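Local coordinates for LAIR1 ecotodomain from MGD21 antibody (Homo sapiens, PDB 7JZK), which binds the V2 domain of a Plasmodium RIFIN, as an immunoglobulin-type receptor ectodomain found as an insertion in an antibody, at residues P4-S9 against K85-S90; H21-C26 against R62-S67; R36-R41 against R77-K82. All blocks are in the same frame, centred on the assembly; numbering follows the deposited sequence.

Interaction 1: residues P4-S9 against K85-S90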
loop_
_atom_site.group_PDB
_atom_site.type_symbol
_atom_site.label_atom_id
_atom_site.label_comp_id
_atom_site.label_asym_id
_atom_site.label_seq_id
_atom_site.Cartn_x
_atom_site.Cartn_y
_atom_site.Cartn_z
ATOM N N PRO A 4 -5.912 1.179 24.446
ATOM C CA PRO A 4 -7.317 0.762 24.376
ATOM C C PRO A 4 -7.743 0.467 22.946
ATOM O O PRO A 4 -7.159 0.960 21.980
ATOM C CB PRO A 4 -8.084 1.958 24.965
ATOM C CG PRO A 4 -7.173 3.114 24.827
ATOM C CD PRO A 4 -5.758 2.583 24.870
ATOM N N ARG A 5 -8.782 -0.347 22.815
ATOM C CA ARG A 5 -9.213 -0.753 21.490
ATOM C C ARG A 5 -9.851 0.436 20.785
ATOM O O ARG A 5 -10.627 1.168 21.405
ATOM C CB ARG A 5 -10.190 -1.934 21.562
ATOM C CG ARG A 5 -10.284 -2.728 20.235
ATOM C CD ARG A 5 -10.213 -4.220 20.442
ATOM N NE ARG A 5 -11.509 -4.743 20.838
ATOM C CZ ARG A 5 -12.359 -5.326 19.997
ATOM N NH1 ARG A 5 -12.024 -5.470 18.712
ATOM N NH2 ARG A 5 -13.531 -5.772 20.441
ATOM N N PRO A 6 -9.506 0.707 19.531
ATOM C CA PRO A 6 -10.185 1.775 18.800
ATOM C C PRO A 6 -11.559 1.286 18.381
ATOM O O PRO A 6 -11.835 0.086 18.377
ATOM C CB PRO A 6 -9.284 2.018 17.589
ATOM C CG PRO A 6 -8.531 0.748 17.389
ATOM C CD PRO A 6 -8.495 0.014 18.706
ATOM N N SER A 7 -12.413 2.232 17.992
ATOM C CA SER A 7 -13.745 1.894 17.511
ATOM C C SER A 7 -13.948 2.530 16.139
ATOM O O SER A 7 -13.321 3.538 15.801
ATOM C CB SER A 7 -14.857 2.373 18.466
ATOM O OG SER A 7 -15.187 3.742 18.249
ATOM N N ILE A 8 -14.821 1.921 15.350
ATOM C CA ILE A 8 -15.116 2.363 13.994
ATOM C C ILE A 8 -16.610 2.605 13.915
ATOM O O ILE A 8 -17.395 1.798 14.426
ATOM C CB ILE A 8 -14.661 1.309 12.951
ATOM C CG1 ILE A 8 -15.190 1.591 11.545
ATOM C CG2 ILE A 8 -15.034 -0.104 13.350
ATOM C CD1 ILE A 8 -14.547 2.722 10.835
ATOM N N SER A 9 -16.998 3.710 13.275
ATOM C CA SER A 9 -18.403 4.003 13.014
ATOM C C SER A 9 -18.516 4.555 11.599
ATOM O O SER A 9 -17.528 4.992 11.016
ATOM C CB SER A 9 -18.999 4.993 14.036
ATOM O OG SER A 9 -18.036 5.951 14.469
ATOM N N LYS A 85 3.863 1.383 19.156
ATOM C CA LYS A 85 3.220 0.099 18.975
ATOM C C LYS A 85 1.886 0.290 18.307
ATOM O O LYS A 85 1.199 1.277 18.537
ATOM C CB LYS A 85 3.062 -0.694 20.285
ATOM C CG LYS A 85 2.563 0.051 21.477
ATOM C CD LYS A 85 2.958 -0.740 22.731
ATOM C CE LYS A 85 4.434 -1.111 22.703
ATOM N NZ LYS A 85 4.919 -1.627 24.014
ATOM N N TRP A 86 1.551 -0.655 17.453
ATOM C CA TRP A 86 0.214 -0.699 16.907
ATOM C C TRP A 86 -0.713 -1.170 18.016
ATOM O O TRP A 86 -0.357 -2.052 18.798
ATOM C CB TRP A 86 0.145 -1.676 15.728
ATOM C CG TRP A 86 0.679 -1.143 14.458
ATOM C CD1 TRP A 86 1.822 -1.540 13.818
ATOM C CD2 TRP A 86 0.075 -0.153 13.628
ATOM N NE1 TRP A 86 1.979 -0.831 12.654
ATOM C CE2 TRP A 86 0.916 0.024 12.510
ATOM C CE3 TRP A 86 -1.090 0.608 13.725
ATOM C CZ2 TRP A 86 0.630 0.937 11.497
ATOM C CZ3 TRP A 86 -1.374 1.517 12.721
ATOM C CH2 TRP A 86 -0.519 1.671 11.623
ATOM N N SER A 87 -1.901 -0.595 18.076
ATOM C CA SER A 87 -2.934 -1.099 18.957
ATOM C C SER A 87 -3.566 -2.357 18.368
ATOM O O SER A 87 -3.308 -2.734 17.221
ATOM C CB SER A 87 -3.995 -0.045 19.143
ATOM O OG SER A 87 -4.667 0.093 17.928
ATOM N N GLU A 88 -4.392 -3.030 19.162
ATOM C CA GLU A 88 -5.198 -4.110 18.616
ATOM C C GLU A 88 -6.283 -3.526 17.723
ATOM O O GLU A 88 -6.691 -2.373 17.881
ATOM C CB GLU A 88 -5.828 -4.938 19.728
ATOM C CG GLU A 88 -4.960 -5.034 20.982
ATOM C CD GLU A 88 -5.387 -4.065 22.108
ATOM O OE1 GLU A 88 -5.852 -4.544 23.168
ATOM O OE2 GLU A 88 -5.244 -2.830 21.947
ATOM N N GLN A 89 -6.696 -4.300 16.729
ATOM C CA GLN A 89 -7.666 -3.796 15.767
ATOM C C GLN A 89 -9.040 -3.679 16.415
ATOM O O GLN A 89 -9.367 -4.388 17.365
ATOM C CB GLN A 89 -7.739 -4.713 14.539
ATOM C CG GLN A 89 -6.397 -5.008 13.909
ATOM C CD GLN A 89 -5.767 -6.220 14.539
ATOM O OE1 GLN A 89 -6.228 -6.689 15.582
ATOM N NE2 GLN A 89 -4.735 -6.763 13.905
ATOM N N SER A 90 -9.844 -2.770 15.885
ATOM C CA SER A 90 -11.250 -2.704 16.219
ATOM C C SER A 90 -12.024 -3.850 15.565
ATOM O O SER A 90 -11.515 -4.600 14.728
ATOM C CB SER A 90 -11.844 -1.396 15.723
ATOM O OG SER A 90 -12.387 -1.585 14.428
#

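Interaction 2: residues H21-C26 against R62-S67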
loop_
_atom_site.group_PDB
_atom_site.type_symbol
_atom_site.label_atom_id
_atom_site.label_comp_id
_atom_site.label_asym_id
_atom_site.label_seq_id
_atom_site.Cartn_x
_atom_site.Cartn_y
_atom_site.Cartn_z
ATOM N N HIS A 21 -22.467 9.312 -0.433
ATOM C CA HIS A 21 -21.256 9.440 0.369
ATOM C C HIS A 21 -21.353 8.589 1.628
ATOM O O HIS A 21 -22.437 8.166 2.033
ATOM C CB HIS A 21 -21.014 10.915 0.720
ATOM C CG HIS A 21 -22.068 11.504 1.607
ATOM N ND1 HIS A 21 -23.235 12.049 1.110
ATOM C CD2 HIS A 21 -22.125 11.657 2.954
ATOM C CE1 HIS A 21 -23.971 12.497 2.114
ATOM N NE2 HIS A 21 -23.321 12.271 3.242
ATOM N N VAL A 22 -20.191 8.304 2.225
ATOM C CA VAL A 22 -20.104 7.653 3.530
ATOM C C VAL A 22 -18.794 8.075 4.175
ATOM O O VAL A 22 -17.824 8.380 3.486
ATOM C CB VAL A 22 -20.204 6.111 3.417
ATOM C CG1 VAL A 22 -18.944 5.526 2.812
ATOM C CG2 VAL A 22 -20.442 5.482 4.785
ATOM N N THR A 23 -18.779 8.155 5.508
ATOM C CA THR A 23 -17.555 8.482 6.233
ATOM C C THR A 23 -17.329 7.502 7.380
ATOM O O THR A 23 -18.195 7.338 8.248
ATOM C CB THR A 23 -17.589 9.911 6.781
ATOM O OG1 THR A 23 -18.074 10.800 5.767
ATOM C CG2 THR A 23 -16.183 10.338 7.193
ATOM N N PHE A 24 -16.151 6.882 7.398
ATOM C CA PHE A 24 -15.737 6.025 8.498
ATOM C C PHE A 24 -14.983 6.878 9.496
ATOM O O PHE A 24 -14.010 7.547 9.134
ATOM C CB PHE A 24 -14.843 4.887 7.995
ATOM C CG PHE A 24 -15.527 3.967 7.039
ATOM C CD1 PHE A 24 -15.383 4.135 5.681
ATOM C CD2 PHE A 24 -16.357 2.970 7.502
ATOM C CE1 PHE A 24 -16.034 3.314 4.794
ATOM C CE2 PHE A 24 -17.002 2.133 6.628
ATOM C CZ PHE A 24 -16.847 2.311 5.265
ATOM N N VAL A 25 -15.420 6.827 10.749
ATOM C CA VAL A 25 -14.842 7.581 11.859
ATOM C C VAL A 25 -14.163 6.589 12.789
ATOM O O VAL A 25 -14.808 5.672 13.321
ATOM C CB VAL A 25 -15.901 8.402 12.613
ATOM C CG1 VAL A 25 -15.238 9.297 13.655
ATOM C CG2 VAL A 25 -16.747 9.224 11.636
ATOM N N CYS A 26 -12.855 6.751 12.934
ATOM C CA CYS A 26 -12.029 5.927 13.796
ATOM C C CYS A 26 -11.702 6.711 15.057
ATOM O O CYS A 26 -11.217 7.846 14.975
ATOM C CB CYS A 26 -10.746 5.531 13.074
ATOM S SG CYS A 26 -11.001 4.450 11.690
ATOM N N ARG A 62 -11.035 10.660 10.184
ATOM C CA ARG A 62 -12.160 10.444 9.295
ATOM C C ARG A 62 -11.653 10.026 7.920
ATOM O O ARG A 62 -10.729 10.647 7.381
ATOM C CB ARG A 62 -12.967 11.736 9.201
ATOM C CG ARG A 62 -13.466 12.163 10.561
ATOM C CD ARG A 62 -14.551 13.207 10.504
ATOM N NE ARG A 62 -15.717 12.631 11.149
ATOM C CZ ARG A 62 -16.703 13.320 11.695
ATOM N NH1 ARG A 62 -16.679 14.649 11.686
ATOM N NH2 ARG A 62 -17.713 12.667 12.258
ATOM N N PHE A 63 -12.265 8.988 7.346
ATOM C CA PHE A 63 -11.960 8.517 5.993
ATOM C C PHE A 63 -13.267 8.581 5.223
ATOM O O PHE A 63 -14.208 7.855 5.554
ATOM C CB PHE A 63 -11.411 7.084 5.994
ATOM C CG PHE A 63 -10.237 6.872 6.918
ATOM C CD1 PHE A 63 -10.433 6.664 8.282
ATOM C CD2 PHE A 63 -8.941 6.857 6.428
ATOM C CE1 PHE A 63 -9.370 6.472 9.123
ATOM C CE2 PHE A 63 -7.874 6.659 7.282
ATOM C CZ PHE A 63 -8.098 6.465 8.630
ATOM N N ARG A 64 -13.346 9.441 4.211
ATOM C CA ARG A 64 -14.626 9.704 3.571
ATOM C C ARG A 64 -14.602 9.282 2.104
ATOM O O ARG A 64 -13.706 9.674 1.353
ATOM C CB ARG A 64 -14.963 11.187 3.673
ATOM C CG ARG A 64 -16.008 11.613 2.655
ATOM C CD ARG A 64 -16.092 13.141 2.534
ATOM N NE ARG A 64 -17.029 13.467 1.468
ATOM C CZ ARG A 64 -18.303 13.786 1.673
ATOM N NH1 ARG A 64 -19.089 14.046 0.637
ATOM N NH2 ARG A 64 -18.790 13.859 2.912
ATOM N N ILE A 65 -15.608 8.515 1.694
ATOM C CA ILE A 65 -15.826 8.172 0.297
ATOM C C ILE A 65 -16.968 9.041 -0.220
ATOM O O ILE A 65 -18.099 8.941 0.275
ATOM C CB ILE A 65 -16.151 6.676 0.122
ATOM C CG1 ILE A 65 -15.005 5.789 0.611
ATOM C CG2 ILE A 65 -16.473 6.374 -1.343
ATOM C CD1 ILE A 65 -15.361 4.317 0.581
ATOM N N ASP A 66 -16.679 9.887 -1.218
ATOM C CA ASP A 66 -17.692 10.805 -1.729
ATOM C C ASP A 66 -18.795 10.062 -2.464
ATOM O O ASP A 66 -19.978 10.375 -2.303
ATOM C CB ASP A 66 -17.065 11.846 -2.653
ATOM C CG ASP A 66 -16.051 12.735 -1.943
ATOM O OD1 ASP A 66 -16.364 13.266 -0.849
ATOM O OD2 ASP A 66 -14.940 12.928 -2.491
ATOM N N SER A 67 -18.442 9.091 -3.292
ATOM C CA SER A 67 -19.459 8.383 -4.057
ATOM C C SER A 67 -19.096 6.909 -4.078
ATOM O O SER A 67 -18.128 6.517 -4.735
ATOM C CB SER A 67 -19.570 8.957 -5.471
ATOM O OG SER A 67 -20.700 8.434 -6.161
#

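Interaction 3: residues R36-R41 against R77-K82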
loop_
_atom_site.group_PDB
_atom_site.type_symbol
_atom_site.label_atom_id
_atom_site.label_comp_id
_atom_site.label_asym_id
_atom_site.label_seq_id
_atom_site.Cartn_x
_atom_site.Cartn_y
_atom_site.Cartn_z
ATOM N N ARG A 36 -5.041 3.883 10.784
ATOM C CA ARG A 36 -5.068 3.081 9.565
ATOM C C ARG A 36 -6.424 2.400 9.452
ATOM O O ARG A 36 -6.836 1.664 10.366
ATOM C CB ARG A 36 -3.958 2.032 9.573
ATOM C CG ARG A 36 -4.119 0.871 8.611
ATOM C CD ARG A 36 -2.823 0.055 8.542
ATOM N NE ARG A 36 -1.662 0.877 8.200
ATOM C CZ ARG A 36 -0.417 0.407 8.094
ATOM N NH1 ARG A 36 -0.162 -0.884 8.307
ATOM N NH2 ARG A 36 0.580 1.225 7.772
ATOM N N LEU A 37 -7.085 2.615 8.315
ATOM C CA LEU A 37 -8.376 2.024 8.001
ATOM C C LEU A 37 -8.140 0.840 7.085
ATOM O O LEU A 37 -7.572 1.005 5.999
ATOM C CB LEU A 37 -9.296 3.043 7.346
ATOM C CG LEU A 37 -10.591 2.491 6.779
ATOM C CD1 LEU A 37 -11.583 2.204 7.909
ATOM C CD2 LEU A 37 -11.142 3.564 5.857
ATOM N N GLU A 38 -8.484 -0.331 7.591
ATOM C CA GLU A 38 -8.202 -1.575 6.865
ATOM C C GLU A 38 -9.473 -2.145 6.272
ATOM O O GLU A 38 -10.539 -1.897 6.807
ATOM C CB GLU A 38 -7.595 -2.596 7.816
ATOM C CG GLU A 38 -6.142 -2.395 8.172
ATOM C CD GLU A 38 -5.648 -3.525 9.053
ATOM O OE1 GLU A 38 -4.525 -3.448 9.546
ATOM O OE2 GLU A 38 -6.399 -4.481 9.237
ATOM N N ARG A 39 -9.330 -2.869 5.177
ATOM C CA ARG A 39 -10.474 -3.577 4.582
ATOM C C ARG A 39 -10.512 -4.985 5.161
ATOM O O ARG A 39 -9.869 -5.227 6.163
ATOM C CB ARG A 39 -10.349 -3.581 3.062
ATOM C CG ARG A 39 -10.398 -2.204 2.423
ATOM C CD ARG A 39 -11.425 -2.193 1.313
ATOM N NE ARG A 39 -12.727 -2.606 1.810
ATOM C CZ ARG A 39 -13.826 -2.683 1.076
ATOM N NH1 ARG A 39 -13.797 -2.370 -0.206
ATOM N NH2 ARG A 39 -14.953 -3.077 1.629
ATOM N N GLU A 40 -11.212 -5.885 4.503
ATOM C CA GLU A 40 -11.306 -7.290 4.961
ATOM C C GLU A 40 -9.902 -7.891 5.001
ATOM O O GLU A 40 -9.692 -8.837 5.746
ATOM C CB GLU A 40 -12.233 -8.055 4.026
ATOM C CG GLU A 40 -13.039 -7.162 3.106
ATOM C CD GLU A 40 -12.300 -6.725 1.854
ATOM O OE1 GLU A 40 -11.302 -7.370 1.509
ATOM O OE2 GLU A 40 -12.714 -5.730 1.247
ATOM N N ARG A 41 -8.992 -7.357 4.197
ATOM C CA ARG A 41 -7.605 -7.839 4.207
ATOM C C ARG A 41 -6.641 -6.804 4.768
ATOM O O ARG A 41 -6.808 -5.627 4.462
ATOM C CB ARG A 41 -7.253 -8.530 2.893
ATOM C CG ARG A 41 -7.772 -9.956 2.810
ATOM C CD ARG A 41 -8.192 -10.358 1.414
ATOM N NE ARG A 41 -9.062 -9.382 0.782
ATOM C CZ ARG A 41 -9.610 -9.539 -0.416
ATOM N NH1 ARG A 41 -10.388 -8.597 -0.921
ATOM N NH2 ARG A 41 -9.375 -10.638 -1.107
ATOM N N ARG A 77 -12.169 -1.683 9.273
ATOM C CA ARG A 77 -11.868 -1.638 10.706
ATOM C C ARG A 77 -10.711 -0.676 10.944
ATOM O O ARG A 77 -9.984 -0.317 10.021
ATOM C CB ARG A 77 -11.547 -3.024 11.266
ATOM C CG ARG A 77 -10.123 -3.472 11.037
ATOM C CD ARG A 77 -9.953 -4.871 11.541
ATOM N NE ARG A 77 -8.651 -5.431 11.193
ATOM C CZ ARG A 77 -8.232 -6.629 11.610
ATOM N NH1 ARG A 77 -9.016 -7.377 12.385
ATOM N NH2 ARG A 77 -7.031 -7.077 11.273
ATOM N N CYS A 78 -10.544 -0.256 12.190
ATOM C CA CYS A 78 -9.530 0.736 12.511
ATOM C C CYS A 78 -8.409 0.123 13.329
ATOM O O CYS A 78 -8.584 -0.871 14.043
ATOM C CB CYS A 78 -10.101 1.938 13.278
ATOM S SG CYS A 78 -11.583 2.696 12.552
ATOM N N ILE A 79 -7.238 0.723 13.187
ATOM C CA ILE A 79 -6.120 0.401 14.055
ATOM C C ILE A 79 -5.283 1.663 14.147
ATOM O O ILE A 79 -5.216 2.451 13.206
ATOM C CB ILE A 79 -5.320 -0.812 13.527
ATOM C CG1 ILE A 79 -4.242 -1.244 14.520
ATOM C CG2 ILE A 79 -4.710 -0.504 12.194
ATOM C CD1 ILE A 79 -3.489 -2.453 14.059
ATOM N N TYR A 80 -4.684 1.900 15.297
ATOM C CA TYR A 80 -3.929 3.126 15.424
ATOM C C TYR A 80 -2.558 2.807 15.977
ATOM O O TYR A 80 -2.324 1.738 16.551
ATOM C CB TYR A 80 -4.640 4.164 16.293
ATOM C CG TYR A 80 -4.794 3.782 17.741
ATOM C CD1 TYR A 80 -5.963 3.196 18.193
ATOM C CD2 TYR A 80 -3.783 4.036 18.665
ATOM C CE1 TYR A 80 -6.119 2.858 19.497
ATOM C CE2 TYR A 80 -3.928 3.692 19.971
ATOM C CZ TYR A 80 -5.095 3.101 20.390
ATOM O OH TYR A 80 -5.252 2.757 21.720
ATOM N N TYR A 81 -1.647 3.739 15.749
ATOM C CA TYR A 81 -0.264 3.611 16.175
ATOM C C TYR A 81 0.027 4.668 17.222
ATOM O O TYR A 81 -0.197 5.850 16.983
ATOM C CB TYR A 81 0.695 3.749 14.978
ATOM C CG TYR A 81 2.137 3.356 15.283
ATOM C CD1 TYR A 81 2.533 2.036 15.286
ATOM C CD2 TYR A 81 3.107 4.310 15.576
ATOM C CE1 TYR A 81 3.853 1.677 15.588
ATOM C CE2 TYR A 81 4.425 3.946 15.872
ATOM C CZ TYR A 81 4.785 2.639 15.870
ATOM O OH TYR A 81 6.085 2.295 16.139
ATOM N N LYS A 82 0.501 4.243 18.383
ATOM C CA LYS A 82 0.811 5.183 19.453
ATOM C C LYS A 82 1.852 4.586 20.384
ATOM O O LYS A 82 1.817 3.391 20.670
ATOM C CB LYS A 82 -0.511 5.548 20.146
ATOM C CG LYS A 82 -0.587 6.805 20.974
ATOM C CD LYS A 82 -0.491 6.605 22.472
ATOM C CE LYS A 82 -1.647 7.401 23.096
ATOM N NZ LYS A 82 -2.035 7.078 24.498
#

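Interaction 1: residues P4-S9 against K85-S90
One hydrogen bond joins the two segments directly. Arg5 sends NH1 to the carbonyl oxygen of Gln89, with 3.2 Å between Arg5 NH1 and Gln89 O. The bond is nearly straight, 171° at the hydrogen. The oxygen lies at the edge of the guanidinium, in its plane, and offers a lone pair in the carbonyl plane. The Arg5 chain starts with CG anti to the backbone N (chi1 -159°). It then bends at chi2 and chi3, so that CD also passes close by Gln89 O. The same NH1 forms a salt bridge with Asp91, so a charged partner and a backbone carbonyl share one nitrogen.

The remaining contacts are van der Waals. The Pro6 ring lies against the backbone of 87-90, and Pro6 CD comes to 3.1 Å from Glu88 O. Ser90 CB packs on the carbonyl oxygen of Pro6. Ile8 turns its CG2 branch to Ser90, with 3.2 Å between Ile8 CG2 and Ser90 OG. That hydroxyl is hydrogen-bonded to the backbone N of Cys78.

Ser87 OG, which lies near the Pro6 ring, and Pro4 O are both hydrogen-bonded to Tyr80, so both segments are tied to strand 74-82. They run 39° apart, roughly alongside each other, at the edge of the immunoglobulin sandwich where the first strand passes the last one.

The chemistry implies a join made by side chains on backbone rather than by a backbone ladder. The Arg5 charge is probably balanced by Asp91, while Gln89 O holds the guanidinium edge in line.

Interaction 2: residues H21-C26 against R62-S67
The most unusual feature is a very short salt bridge within 62-67, at the end of the ladder where His21 lies against Arg64. Arg64 NE lies 2.4 Å from Asp66 OD1, with the oxygen in the guanidinium plane. The Arg64 chain leaves with CG anti to the backbone N (chi1 161°) and stays extended as far as NE. The guanidinium then turns one face to His21 CB, and its NH1 comes to 3.7 Å from His21 CB. The imidazole and guanidinium planes are only 14° apart. Arg64 is thus placed by Asp66 on its edge and by His21 on one face.

Strands 22-26 and 62-65 form a regular antiparallel ladder. Val22 and Ile65 exchange two backbone hydrogen bonds, and so do Phe24 and Phe63. The Phe24 N to Phe63 O bond measures 2.8 Å. Thr23-Arg64 and Val25-Arg62 are the non-hydrogen-bonded pairs.

Thr23, Val25, Arg62 and Arg64 share one face. Val25 CG2 meets the edge of the Arg62 guanidinium, 3.6 Å from Arg62 NE. The charged end of Arg62 forms a salt bridge with Glu11. Thr23 OG1 and CG2 both touch Arg64 CB.

Val22, Phe24, Phe63 and Ile65 line the other face. Val22 CG1 packs beside Ile65 CB at 4.0 Å. Ile65 CD1 meets the edge of the Phe24 ring. Cys26 SG approaches Phe63 CE1 at 3.7 Å, an oblique sulfur-aromatic contact 69° off the ring normal. Phe79 of the Rifin chain packs on Phe63 and Ile65.

Cys26 is bonded by a disulfide to Cys78. The pairing of strands 22-28 and 58-65, carrying one cysteine of a sheet-to-sheet disulfide, is the arrangement of an immunoglobulin domain.

Interaction 3: residues R36-R41 against R77-K82
Strands 34-38 and 74-82 are antiparallel neighbours in a sheet of the immunoglobulin sandwich, and this contact is their junction. Segment axes approach to 4.8 Å at an angle of 149°.

The tight part is the backbone ladder. Arg36 and Ile79 exchange two hydrogen bonds, the shorter being 2.8 Å from Arg36 N to Ile79 O, nearly along the C=O axis. Glu38 and Arg77 exchange two more. Between them sits the non-hydrogen-bonded pair of Leu37 and Cys78. These two point to one face of the sheet. Leu37 CD1 lies 3.7 Å from Arg77 O.

Arg36, Glu38, Arg77 and Ile79 occupy the opposite face. Arg36 CB packs beside Ile79 CG2 at 3.7 Å. Further out the Arg36 chain bends at chi3 (-55°), and its guanidinium makes a salt bridge with Asp47 and a cation-pi contact with Tyr45. Ala99 of the Rifin chain packs on both Arg36 and Ile79.

Segment 36-41 is looser beyond Glu38. Glu40 and Arg41 are partly exposed and lie away from 77-82. There Glu40 takes a hydrogen-bonded salt bridge from Arg41 NH1. Its other oxygen faces the Arg39 guanidinium by charge alone. Arg39 is anchored instead on the carbonyls of Gly71 and Ala73.

Glu38 and Arg77 form the last bridged pair of the ladder, next to the looser part. Their chains run side by side, extended, with the carboxylate and guanidinium planes 46° apart. Arg77 NE donates to Glu38 OE2 at 3.1 Å from above the carboxylate plane, and Arg77 NH2 adds a weak bond to the same oxygen.

In the fold
Interactions 2 and 3 lie in the two facing sheets of the sandwich, their centres 14 Å apart. The disulfide crosses between them, with Cys26 SG 2.0 Å from Cys78 SG. Phe63 CB also packs on Leu37 CD2 at 3.5 Å. Interaction 1 lies about 7 Å from interaction 3, centre to centre, and 18 Å from interaction 2. It reaches both sheets: Ser87 N is 2.8 Å from Tyr80 O, and Ile8 CD1 is 3.6 Å from Phe24 CB. Along the chain, interactions 2 and 3 both fall inside the loop that interaction 1 closes. All three contacts include residues that meet the Rifin chain; its Phe105 reaches Tyr81 and Trp86.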